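Local structure of Blr6230 protein (Bradyrhizobium diazoefficiens USDA 110, 5NGG) at residues Glu244-Met248 with Gln249-Ala253. The protein is a zinc-dependent subclass B3 metallo-beta-lactamase, an enzyme class that hydrolyses the amide bond of the beta-lactam ring. Residues are numbered along the deposited sequence; the frame is centred on the assembly and turned at random. Where two conformers were deposited one is given.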
ATOM      1  N   GLU A 244     -10.468  -0.027   2.316  0.50 11.05           N
ATOM      2  CA  GLU A 244     -11.462  -0.653   1.454  0.50 12.08           C
ATOM      3  C   GLU A 244     -11.005  -1.983   0.862  0.50 12.06           C
ATOM      4  O   GLU A 244     -11.850  -2.858   0.605  0.50 12.24           O
ATOM      5  CB  GLU A 244     -11.858   0.332   0.352  0.50 12.85           C
ATOM      6  CG  GLU A 244     -12.606   1.540   0.896  0.50 13.50           C
ATOM      7  CD  GLU A 244     -11.731   2.750   1.227  0.50 13.83           C
ATOM      8  OE1 GLU A 244     -10.495   2.655   1.450  0.50 12.95           O
ATOM      9  OE2 GLU A 244     -12.314   3.853   1.274  0.50 14.93           O
ATOM     10  N   VAL A 245      -9.688  -2.170   0.712  1.00 11.14           N
ATOM     11  CA  VAL A 245      -9.116  -3.425   0.173  1.00 10.48           C
ATOM     12  C   VAL A 245      -9.578  -4.634   0.999  1.00 10.84           C
ATOM     13  O   VAL A 245      -9.756  -5.722   0.462  1.00 13.31           O
ATOM     14  CB  VAL A 245      -7.564  -3.361   0.135  1.00 10.77           C
ATOM     15  CG1 VAL A 245      -6.898  -4.722  -0.062  1.00 12.29           C
ATOM     16  CG2 VAL A 245      -7.075  -2.375  -0.919  1.00 12.26           C
ATOM     17  N   TYR A 246      -9.738  -4.447   2.311  1.00  9.10           N
ATOM     18  CA  TYR A 246      -9.973  -5.547   3.225  1.00  8.60           C
ATOM     19  C   TYR A 246     -11.080  -5.265   4.230  1.00  8.87           C
ATOM     20  O   TYR A 246     -11.183  -5.966   5.221  1.00  9.70           O
ATOM     21  CB  TYR A 246      -8.660  -5.986   3.897  1.00  8.77           C
ATOM     22  CG  TYR A 246      -7.970  -4.929   4.711  1.00  7.98           C
ATOM     23  CD1 TYR A 246      -7.207  -3.934   4.100  1.00  8.12           C
ATOM     24  CD2 TYR A 246      -8.065  -4.906   6.101  1.00  8.68           C
ATOM     25  CE1 TYR A 246      -6.566  -2.961   4.844  1.00  7.93           C
ATOM     26  CE2 TYR A 246      -7.392  -3.944   6.851  1.00  8.19           C
ATOM     27  CZ  TYR A 246      -6.658  -2.953   6.227  1.00  7.67           C
ATOM     28  OH  TYR A 246      -6.001  -2.008   6.990  1.00  8.60           O
ATOM     29  N   GLY A 247     -11.930  -4.279   3.978  1.00  9.19           N
ATOM     30  CA  GLY A 247     -13.047  -4.011   4.862  1.00 10.68           C
ATOM     31  C   GLY A 247     -12.594  -3.755   6.288  1.00  9.53           C
ATOM     32  O   GLY A 247     -13.137  -4.309   7.227  1.00 10.41           O
ATOM     33  N   MET A 248     -11.611  -2.865   6.430  1.00  8.95           N
ATOM     34  CA  MET A 248     -10.975  -2.631   7.723  1.00  8.20           C
ATOM     35  C   MET A 248     -11.946  -2.225   8.833  1.00  8.62           C
ATOM     36  O   MET A 248     -11.893  -2.782   9.926  1.00  9.35           O
ATOM     37  CB  MET A 248      -9.888  -1.557   7.575  1.00  7.95           C
ATOM     38  CG  MET A 248      -9.093  -1.274   8.848  1.00  8.07           C
ATOM     39  SD  MET A 248      -9.827  -0.049   9.954  1.00  8.90           S
ATOM     40  CE  MET A 248      -9.581   1.447   8.995  1.00  8.37           C
ATOM     41  N   GLN A 249     -12.823  -1.264   8.549  1.00  9.41           N
ATOM     42  CA  GLN A 249     -13.620  -0.662   9.603  1.00 11.11           C
ATOM     43  C   GLN A 249     -14.585  -1.702  10.178  1.00 11.47           C
ATOM     44  O   GLN A 249     -14.834  -1.763  11.389  1.00 13.03           O
ATOM     45  CB  GLN A 249     -14.335   0.590   9.047  1.00 13.58           C
ATOM     46  CG  GLN A 249     -13.411   1.741   8.632  1.00 13.73           C
ATOM     47  CD  GLN A 249     -12.917   1.739   7.161  1.00 14.74           C
ATOM     48  OE1 GLN A 249     -12.739   0.657   6.505  1.00 13.92           O
ATOM     49  NE2 GLN A 249     -12.623   2.960   6.643  1.00 15.90           N
ATOM     50  N   ALA A 250     -15.173  -2.500   9.307  1.00 12.39           N
ATOM     51  CA  ALA A 250     -16.098  -3.554   9.742  1.00 14.40           C
ATOM     52  C   ALA A 250     -15.407  -4.598  10.607  1.00 12.75           C
ATOM     53  O   ALA A 250     -15.988  -5.104  11.570  1.00 15.30           O
ATOM     54  CB  ALA A 250     -16.772  -4.198   8.541  1.00 16.70           C
ATOM     55  N   LYS A 251     -14.175  -4.940  10.262  1.00 11.14           N
ATOM     56  CA  LYS A 251     -13.394  -5.876  11.074  1.00 11.21           C
ATOM     57  C   LYS A 251     -13.000  -5.287  12.427  1.00 11.44           C
ATOM     58  O   LYS A 251     -13.111  -5.954  13.452  1.00 12.58           O
ATOM     59  CB  LYS A 251     -12.167  -6.336  10.320  1.00 10.67           C
ATOM     60  CG  LYS A 251     -12.462  -7.326   9.212  1.00  9.92           C
ATOM     61  CD  LYS A 251     -11.306  -7.447   8.236  1.00  9.25           C
ATOM     62  CE  LYS A 251     -11.449  -8.585   7.249  1.00  9.82           C
ATOM     63  NZ  LYS A 251     -10.404  -8.440   6.196  1.00  9.60           N
ATOM     64  N   ARG A 252     -12.578  -4.026  12.434  1.00 11.45           N
ATOM     65  CA  ARG A 252     -12.205  -3.375  13.697  1.00 12.40           C
ATOM     66  C   ARG A 252     -13.372  -3.421  14.696  1.00 13.78           C
ATOM     67  O   ARG A 252     -13.176  -3.672  15.882  1.00 13.75           O
ATOM     68  CB  ARG A 252     -11.704  -1.932  13.437  1.00 12.65           C
ATOM     69  CG  ARG A 252     -11.433  -1.123  14.712  1.00 12.75           C
ATOM     70  CD  ARG A 252     -10.413  -1.769  15.615  1.00 14.02           C
ATOM     71  NE  ARG A 252     -10.089  -0.882  16.724  1.00 14.16           N
ATOM     72  CZ  ARG A 252      -9.694  -1.272  17.924  1.00 14.59           C
ATOM     73  NH1 ARG A 252      -9.472  -0.335  18.844  1.00 17.26           N
ATOM     74  NH2 ARG A 252      -9.581  -2.560  18.237  1.00 18.38           N
ATOM     75  N   ALA A 253     -14.576  -3.195  14.190  1.00 12.84           N
ATOM     76  CA  ALA A 253     -15.796  -3.248  14.991  1.00 15.76           C
ATOM     77  C   ALA A 253     -16.052  -4.600  15.645  1.00 16.23           C
ATOM     78  O   ALA A 253     -16.623  -4.686  16.747  1.00 20.95           O
ATOM     79  CB  ALA A 253     -16.968  -2.873  14.127  1.00 15.84           C
TER
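Lys251 NZ donates a hydrogen bond of 2.8 Å to Tyr246 O. It arrives in the carbonyl plane on a lone pair, with a C=O...N angle of 141°. The lysine chain runs extended beyond CG, back past the start of its own helix. Its CD lies 3.8 Å from Gly247 O on the way. The ammonium also forms a salt bridge with Glu268 of helix 268-291. Two backbone hydrogen bonds of the i to i+4 kind join the segments: Lys251 N to Gly247 O, 3.3 Å, and Arg252 N to Met248 O, 2.9 Å. NZ sits at the edge of the Tyr246 ring, near its plane. The Tyr246 hydroxyl is hydrogen-bonded to Tyr58 OH. Gly247 is the N-cap of helix 248-253, which follows the loop after strand 237-239 in this metallo-beta-lactamase fold. That loop also carries the zinc ligand His242. The side chain of His242 is about 7 Å from that of Tyr246. Gly247 has a positive phi, which suits glycine. The side chains of Met248 and Gln249 cross at about a right angle. Bends at chi2 and chi3 (-87° and -70°) bring Met248 CE to 3.8 Å from Gln249 CD. Gln249 NE2 is hydrogen-bonded to Asp53, and both side chains rest on Phe38 and Pro243.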